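Local coordinates for protein CG8862 (PDB 3ISM) that probably cleaves DNA and RNA as a magnesium-dependent mitochondrial endonuclease, and is captured here in complex with its inhibitor protein, at residues Y97-A103 against N123-G129; R46-P50 against N182-V186. One frame throughout, in Å; residues are numbered along the deposited sequence.

Interaction 1. Residues Y97-A103 against N123-G129; sequences YDRGHMA and NMAPQVG
Two short strands, 98-101 and 124-127, pair antiparallel with strong twist, their axes approaching to 4.4 Å, with 128° between their N-to-C directions. Asp-98/Gln-127 and Gly-100/Ala-125 are the hydrogen-bonded pairs: Asp-98 N to Gln-127 O 2.6 Å, Gln-127 N to Asp-98 O 3.1 Å, Gly-100 N to Ala-125 O 2.9 Å, Ala-125 N to Gly-100 O 3.0 Å. Gly-100 makes a hollow filled by the end of Gln-127's side chain, which would clash with any CB there. Residues 98-101 are the Asp-Arg-Gly-His motif of the non-specific nucleases, which belong to the ββα-metal (His-Me finger) fold, and they carry His-101, the probable proton acceptor. On that residue's face, Met-124 (m, m, t) lays CE over the imidazole, 3.6 Å from the ring centroid, a CH-pi contact. Beyond the strand, Met-102 N meets Asn-123 O at 2.9 Å. The Asn-123 amide (chi1 t) then fits against Ala-103, OD1 3.0 Å from Ala-103 N and ND2 2.9 Å from Ala-103 O. At the other end, Tyr-97 CB rests against Pro-126 CB, 3.8 Å away.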
ATOM      1  N   TYR B  97     -17.792   2.951  10.769  1.00 31.55           N
ATOM      2  CA  TYR B  97     -17.265   3.959   9.840  1.00 31.22           C
ATOM      3  C   TYR B  97     -18.327   4.465   8.866  1.00 30.78           C
ATOM      4  O   TYR B  97     -19.242   3.739   8.481  1.00 30.49           O
ATOM      5  CB  TYR B  97     -16.080   3.399   9.033  1.00 31.31           C
ATOM      6  CG  TYR B  97     -14.899   2.987   9.876  1.00 31.91           C
ATOM      7  CD1 TYR B  97     -14.020   3.943  10.391  1.00 31.48           C
ATOM      8  CD2 TYR B  97     -14.668   1.645  10.170  1.00 31.17           C
ATOM      9  CE1 TYR B  97     -12.952   3.576  11.183  1.00 30.69           C
ATOM     10  CE2 TYR B  97     -13.597   1.261  10.962  1.00 31.69           C
ATOM     11  CZ  TYR B  97     -12.739   2.234  11.466  1.00 32.79           C
ATOM     12  OH  TYR B  97     -11.667   1.850  12.251  1.00 33.91           O
ATOM     13  N   ASP B  98     -18.182   5.719   8.465  1.00 30.00           N
ATOM     14  CA  ASP B  98     -19.069   6.318   7.496  1.00 29.20           C
ATOM     15  C   ASP B  98     -18.525   5.973   6.112  1.00 28.97           C
ATOM     16  O   ASP B  98     -17.323   5.771   5.961  1.00 28.38           O
ATOM     17  CB  ASP B  98     -19.019   7.841   7.652  1.00 29.13           C
ATOM     18  CG  ASP B  98     -19.961   8.364   8.704  1.00 29.13           C
ATOM     19  OD1 ASP B  98     -20.524   7.568   9.489  1.00 29.77           O
ATOM     20  OD2 ASP B  98     -20.146   9.598   8.736  1.00 27.60           O
ATOM     21  N   ARG B  99     -19.402   5.930   5.111  1.00 28.42           N
ATOM     22  CA  ARG B  99     -18.974   5.978   3.713  1.00 28.08           C
ATOM     23  C   ARG B  99     -18.620   7.428   3.408  1.00 28.27           C
ATOM     24  O   ARG B  99     -19.515   8.284   3.207  1.00 28.31           O
ATOM     25  CB  ARG B  99     -20.091   5.499   2.778  1.00 28.04           C
ATOM     26  CG  ARG B  99     -20.504   4.058   3.009  1.00 27.10           C
ATOM     27  CD  ARG B  99     -21.886   3.762   2.479  1.00 25.26           C
ATOM     28  NE  ARG B  99     -22.919   4.309   3.347  1.00 28.49           N
ATOM     29  CZ  ARG B  99     -24.200   3.940   3.339  1.00 28.71           C
ATOM     30  NH1 ARG B  99     -24.630   2.997   2.508  1.00 26.73           N
ATOM     31  NH2 ARG B  99     -25.053   4.515   4.176  1.00 28.05           N
ATOM     32  N   GLY B 100     -17.325   7.724   3.398  1.00 28.22           N
ATOM     33  CA  GLY B 100     -16.877   9.127   3.312  1.00 28.07           C
ATOM     34  C   GLY B 100     -16.473   9.532   1.908  1.00 28.88           C
ATOM     35  O   GLY B 100     -15.531   8.946   1.331  1.00 28.33           O
ATOM     36  N   HIS B 101     -17.191  10.518   1.351  1.00 28.39           N
ATOM     37  CA  HIS B 101     -16.881  11.044   0.023  1.00 28.36           C
ATOM     38  C   HIS B 101     -15.438  11.552  -0.023  1.00 28.40           C
ATOM     39  O   HIS B 101     -15.022  12.325   0.858  1.00 27.90           O
ATOM     40  CB  HIS B 101     -17.752  12.253  -0.301  1.00 28.21           C
ATOM     41  CG  HIS B 101     -19.172  11.939  -0.633  1.00 28.74           C
ATOM     42  ND1 HIS B 101     -20.140  11.730   0.331  1.00 29.68           N
ATOM     43  CD2 HIS B 101     -19.810  11.883  -1.827  1.00 28.06           C
ATOM     44  CE1 HIS B 101     -21.303  11.517  -0.261  1.00 27.20           C
ATOM     45  NE2 HIS B 101     -21.131  11.609  -1.569  1.00 26.73           N
ATOM     46  N   MET B 102     -14.698  11.156  -1.056  1.00 27.75           N
ATOM     47  CA  MET B 102     -13.471  11.871  -1.403  1.00 27.94           C
ATOM     48  C   MET B 102     -13.800  13.152  -2.194  1.00 27.52           C
ATOM     49  O   MET B 102     -13.444  14.244  -1.773  1.00 27.34           O
ATOM     50  CB  MET B 102     -12.467  10.958  -2.134  1.00 28.12           C
ATOM     51  CG  MET B 102     -11.978   9.753  -1.319  1.00 26.95           C
ATOM     52  SD  MET B 102     -11.034  10.143   0.188  1.00 28.67           S
ATOM     53  CE  MET B 102     -12.363  10.161   1.426  1.00 27.73           C
ATOM     54  N   ALA B 103     -14.474  13.018  -3.332  1.00 27.82           N
ATOM     55  CA  ALA B 103     -15.053  14.158  -4.026  1.00 27.79           C
ATOM     56  C   ALA B 103     -16.425  14.400  -3.398  1.00 28.47           C
ATOM     57  O   ALA B 103     -17.346  13.591  -3.592  1.00 28.46           O
ATOM     58  CB  ALA B 103     -15.210  13.867  -5.524  1.00 28.43           C
ATOM     59  N   ASN B 123     -15.921   6.145  -4.877  1.00 29.71           N
ATOM     60  CA  ASN B 123     -15.533   7.489  -4.436  1.00 29.82           C
ATOM     61  C   ASN B 123     -15.464   7.557  -2.903  1.00 29.86           C
ATOM     62  O   ASN B 123     -15.204   8.612  -2.333  1.00 29.75           O
ATOM     63  CB  ASN B 123     -16.479   8.558  -5.026  1.00 29.27           C
ATOM     64  CG  ASN B 123     -16.096  10.012  -4.620  1.00 30.15           C
ATOM     65  OD1 ASN B 123     -14.932  10.422  -4.709  1.00 29.05           O
ATOM     66  ND2 ASN B 123     -17.095  10.784  -4.178  1.00 27.57           N
ATOM     67  N   MET B 124     -15.670   6.413  -2.243  1.00 29.77           N
ATOM     68  CA  MET B 124     -15.767   6.371  -0.781  1.00 28.96           C
ATOM     69  C   MET B 124     -14.559   5.756  -0.114  1.00 29.17           C
ATOM     70  O   MET B 124     -13.914   4.862  -0.669  1.00 29.28           O
ATOM     71  CB  MET B 124     -17.008   5.583  -0.332  1.00 29.09           C
ATOM     72  CG  MET B 124     -18.308   6.090  -0.903  1.00 28.59           C
ATOM     73  SD  MET B 124     -18.687   7.728  -0.288  1.00 27.70           S
ATOM     74  CE  MET B 124     -19.648   8.332  -1.651  1.00 29.17           C
ATOM     75  N   ALA B 125     -14.269   6.233   1.095  1.00 28.83           N
ATOM     76  CA  ALA B 125     -13.346   5.561   2.008  1.00 28.58           C
ATOM     77  C   ALA B 125     -13.919   5.605   3.415  1.00 28.61           C
ATOM     78  O   ALA B 125     -14.659   6.542   3.758  1.00 28.21           O
ATOM     79  CB  ALA B 125     -11.938   6.185   1.975  1.00 28.29           C
ATOM     80  N   PRO B 126     -13.623   4.570   4.221  1.00 28.23           N
ATOM     81  CA  PRO B 126     -14.099   4.552   5.599  1.00 28.63           C
ATOM     82  C   PRO B 126     -13.547   5.729   6.376  1.00 28.36           C
ATOM     83  O   PRO B 126     -12.332   5.911   6.471  1.00 28.27           O
ATOM     84  CB  PRO B 126     -13.570   3.213   6.151  1.00 27.59           C
ATOM     85  CG  PRO B 126     -13.421   2.364   4.936  1.00 28.84           C
ATOM     86  CD  PRO B 126     -12.921   3.327   3.874  1.00 28.33           C
ATOM     87  N   GLN B 127     -14.459   6.536   6.897  1.00 28.56           N
ATOM     88  CA  GLN B 127     -14.102   7.663   7.738  1.00 28.74           C
ATOM     89  C   GLN B 127     -14.889   7.590   9.032  1.00 28.99           C
ATOM     90  O   GLN B 127     -16.066   7.206   9.021  1.00 29.00           O
ATOM     91  CB  GLN B 127     -14.416   8.976   7.029  1.00 28.83           C
ATOM     92  CG  GLN B 127     -13.638   9.170   5.729  1.00 29.25           C
ATOM     93  CD  GLN B 127     -13.839  10.546   5.141  1.00 29.13           C
ATOM     94  OE1 GLN B 127     -14.953  11.053   5.099  1.00 29.66           O
ATOM     95  NE2 GLN B 127     -12.750  11.165   4.695  1.00 31.40           N
ATOM     96  N   VAL B 128     -14.231   7.947  10.136  1.00 28.64           N
ATOM     97  CA  VAL B 128     -14.922   8.252  11.398  1.00 28.72           C
ATOM     98  C   VAL B 128     -16.039   9.262  11.125  1.00 28.38           C
ATOM     99  O   VAL B 128     -15.841  10.237  10.393  1.00 28.53           O
ATOM    100  CB  VAL B 128     -13.912   8.809  12.440  1.00 28.97           C
ATOM    101  CG1 VAL B 128     -14.603   9.324  13.694  1.00 28.37           C
ATOM    102  CG2 VAL B 128     -12.877   7.728  12.793  1.00 29.52           C
ATOM    103  N   GLY B 129     -17.216   9.009  11.689  1.00 27.99           N
ATOM    104  CA  GLY B 129     -18.385   9.828  11.434  1.00 27.63           C
ATOM    105  C   GLY B 129     -18.422  11.117  12.232  1.00 27.76           C
ATOM    106  O   GLY B 129     -17.931  12.147  11.773  1.00 27.03           O
TER

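Interaction 2. Residues R46-P50 against N182-V186; sequences RNRVP and NTVAV
Two hairpin turns meet here, each closed by a G1 beta bulge: Arg-48 and Val-49 both face Asp-44, while Thr-183 and Val-184 both face Ile-179. Accordingly the first bulge residues take left-handed backbone angles, Arg-48 at phi/psi 64/32 and Thr-183 at 45/60. Asn-47 lies nearest Ala-185 and Arg-48 nearest Val-184, with CA-CA distances of 5.1 and 5.2 Å. One backbone bond joins the turns, Ala-185 N to Asn-47 O at 3.0 Å and nearly straight. Arg-48 points its CB toward the opposite turn and, with chi1 m and chi2 p, brings NE to 2.8 Å from Asn-182 O; its NH2 also bonds Arg-233 O of the second subunit. Water 1 lies 3.3 Å from both Arg-48 NH2, a weak bond, and Thr-183 OG1. Val-184 (t) fills the space beside this arm, its CG1 3.8 Å from CG1 of Val-49 (m). Around the joint, Tyr-176 of strand 172-179 packs on Asn-47 and Ala-185, helix 89-92 touches Val-184, and Pro-126 of strand 124-127 meets Val-49 and Val-184.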
ATOM      1  N   ARG B  46      -6.495  -2.615  -4.675  1.00 31.42           N
ATOM      2  CA  ARG B  46      -5.992  -3.362  -3.541  1.00 32.26           C
ATOM      3  C   ARG B  46      -6.693  -2.943  -2.248  1.00 32.64           C
ATOM      4  O   ARG B  46      -7.010  -3.781  -1.397  1.00 33.29           O
ATOM      5  CB  ARG B  46      -4.497  -3.084  -3.393  1.00 32.88           C
ATOM      6  CG  ARG B  46      -3.854  -3.898  -2.265  1.00 34.68           C
ATOM      7  CD  ARG B  46      -2.365  -3.987  -2.416  1.00 37.79           C
ATOM      8  NE  ARG B  46      -1.669  -2.727  -2.144  1.00 39.69           N
ATOM      9  CZ  ARG B  46      -1.466  -2.227  -0.919  1.00 43.90           C
ATOM     10  NH1 ARG B  46      -1.895  -2.854   0.170  1.00 43.69           N
ATOM     11  NH2 ARG B  46      -0.821  -1.084  -0.770  1.00 45.21           N
ATOM     12  N   ASN B  47      -6.941  -1.644  -2.108  1.00 31.81           N
ATOM     13  CA  ASN B  47      -7.480  -1.100  -0.868  1.00 31.27           C
ATOM     14  C   ASN B  47      -8.976  -0.860  -0.921  1.00 30.66           C
ATOM     15  O   ASN B  47      -9.617  -0.643   0.106  1.00 31.12           O
ATOM     16  CB  ASN B  47      -6.705   0.158  -0.475  1.00 31.17           C
ATOM     17  CG  ASN B  47      -5.339  -0.180   0.151  1.00 32.62           C
ATOM     18  OD1 ASN B  47      -5.226  -1.149   0.900  1.00 33.81           O
ATOM     19  ND2 ASN B  47      -4.319   0.632  -0.129  1.00 32.48           N
ATOM     20  N   ARG B  48      -9.527  -0.950  -2.126  1.00 30.34           N
ATOM     21  CA  ARG B  48     -10.969  -0.786  -2.374  1.00 30.33           C
ATOM     22  C   ARG B  48     -11.475   0.635  -2.044  1.00 30.06           C
ATOM     23  O   ARG B  48     -12.628   0.801  -1.621  1.00 29.66           O
ATOM     24  CB  ARG B  48     -11.801  -1.878  -1.675  1.00 30.36           C
ATOM     25  CG  ARG B  48     -11.808  -3.267  -2.358  1.00 31.06           C
ATOM     26  CD  ARG B  48     -10.488  -3.972  -2.224  1.00 33.15           C
ATOM     27  NE  ARG B  48     -10.578  -5.404  -1.929  1.00 34.17           N
ATOM     28  CZ  ARG B  48      -9.766  -6.325  -2.450  1.00 33.03           C
ATOM     29  NH1 ARG B  48      -8.834  -5.976  -3.327  1.00 29.02           N
ATOM     30  NH2 ARG B  48      -9.895  -7.607  -2.111  1.00 33.83           N
ATOM     31  N   VAL B  49     -10.597   1.632  -2.247  1.00 29.55           N
ATOM     32  CA  VAL B  49     -10.882   3.071  -2.064  1.00 29.30           C
ATOM     33  C   VAL B  49     -10.092   3.840  -3.141  1.00 30.03           C
ATOM     34  O   VAL B  49      -9.283   3.244  -3.836  1.00 28.74           O
ATOM     35  CB  VAL B  49     -10.445   3.586  -0.647  1.00 29.07           C
ATOM     36  CG1 VAL B  49     -11.133   2.804   0.458  1.00 29.54           C
ATOM     37  CG2 VAL B  49      -8.937   3.515  -0.460  1.00 28.23           C
ATOM     38  N   PRO B  50     -10.345   5.160  -3.312  1.00 30.21           N
ATOM     39  CA  PRO B  50      -9.478   5.861  -4.266  1.00 30.28           C
ATOM     40  C   PRO B  50      -7.997   5.927  -3.848  1.00 30.14           C
ATOM     41  O   PRO B  50      -7.693   5.904  -2.667  1.00 30.32           O
ATOM     42  CB  PRO B  50     -10.054   7.290  -4.278  1.00 30.42           C
ATOM     43  CG  PRO B  50     -11.449   7.157  -3.791  1.00 29.90           C
ATOM     44  CD  PRO B  50     -11.400   6.045  -2.772  1.00 30.07           C
ATOM     45  N   ASN B 182     -14.937  -7.660   1.676  1.00 31.99           N
ATOM     46  CA  ASN B 182     -14.090  -7.102   0.623  1.00 32.61           C
ATOM     47  C   ASN B 182     -12.849  -6.397   1.139  1.00 32.87           C
ATOM     48  O   ASN B 182     -12.119  -5.810   0.370  1.00 33.69           O
ATOM     49  CB  ASN B 182     -14.898  -6.222  -0.330  1.00 32.41           C
ATOM     50  CG  ASN B 182     -15.981  -7.017  -1.070  1.00 33.50           C
ATOM     51  OD1 ASN B 182     -15.691  -8.052  -1.656  1.00 34.44           O
ATOM     52  ND2 ASN B 182     -17.224  -6.546  -1.018  1.00 31.03           N
ATOM     53  N   THR B 183     -12.601  -6.499   2.444  1.00 33.07           N
ATOM     54  CA  THR B 183     -11.424  -5.911   3.077  1.00 33.16           C
ATOM     55  C   THR B 183     -11.146  -4.486   2.608  1.00 32.03           C
ATOM     56  O   THR B 183     -10.097  -4.190   2.050  1.00 32.33           O
ATOM     57  CB  THR B 183     -10.168  -6.808   2.929  1.00 33.38           C
ATOM     58  OG1 THR B 183      -9.774  -6.854   1.561  1.00 36.83           O
ATOM     59  CG2 THR B 183     -10.458  -8.254   3.406  1.00 35.21           C
ATOM     60  N   VAL B 184     -12.109  -3.601   2.838  1.00 31.00           N
ATOM     61  CA  VAL B 184     -11.949  -2.191   2.484  1.00 29.32           C
ATOM     62  C   VAL B 184     -11.012  -1.530   3.512  1.00 29.70           C
ATOM     63  O   VAL B 184     -11.253  -1.613   4.714  1.00 28.90           O
ATOM     64  CB  VAL B 184     -13.321  -1.479   2.389  1.00 28.79           C
ATOM     65  CG1 VAL B 184     -13.164   0.022   1.989  1.00 27.59           C
ATOM     66  CG2 VAL B 184     -14.192  -2.191   1.380  1.00 27.63           C
ATOM     67  N   ALA B 185      -9.928  -0.914   3.030  1.00 29.73           N
ATOM     68  CA  ALA B 185      -8.942  -0.304   3.913  1.00 30.07           C
ATOM     69  C   ALA B 185      -9.479   0.934   4.634  1.00 30.02           C
ATOM     70  O   ALA B 185     -10.191   1.748   4.039  1.00 30.42           O
ATOM     71  CB  ALA B 185      -7.705   0.058   3.137  1.00 30.35           C
ATOM     72  N   VAL B 186      -9.133   1.064   5.912  1.00 29.36           N
ATOM     73  CA  VAL B 186      -9.440   2.259   6.689  1.00 28.86           C
ATOM     74  C   VAL B 186      -8.170   3.107   6.782  1.00 29.54           C
ATOM     75  O   VAL B 186      -7.238   2.790   7.538  1.00 29.48           O
ATOM     76  CB  VAL B 186      -9.979   1.939   8.099  1.00 28.95           C
ATOM     77  CG1 VAL B 186     -10.313   3.246   8.839  1.00 28.28           C
ATOM     78  CG2 VAL B 186     -11.235   1.003   8.035  1.00 27.15           C
TER
HETATM   79  O   HOH W   1     -11.417  -9.362   0.262  1.00 28.57           O

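Overall arrangement
An antiparallel strand pair that probably carries the catalytic histidine, packed directly on two neighbouring turns, illustrates how a small active-site motif is fitted into a larger nuclease framework. The centres of interactions 1 and 2 lie about 11 Å apart, and the two meet at several points: Pro-126 CD is 3.2 Å from Ala-185 O, Tyr-97 CE1 3.5 Å from Val-186 CG1, and Met-102 CG 3.6 Å from Pro-50 CG. Interaction 1 lies at the probable active site: it holds His-101, the predicted proton acceptor. Asp-98 OD2 is hydrogen-bonded to Asn-133, a magnesium ligand whose catalytic role is predicted, and the Gln-127 side chain lies about 4 Å from a bound magnesium ion. Interaction 2 stands back, the Val-49 side chain about 11 Å from that of His-101 and about 13 Å from the ion.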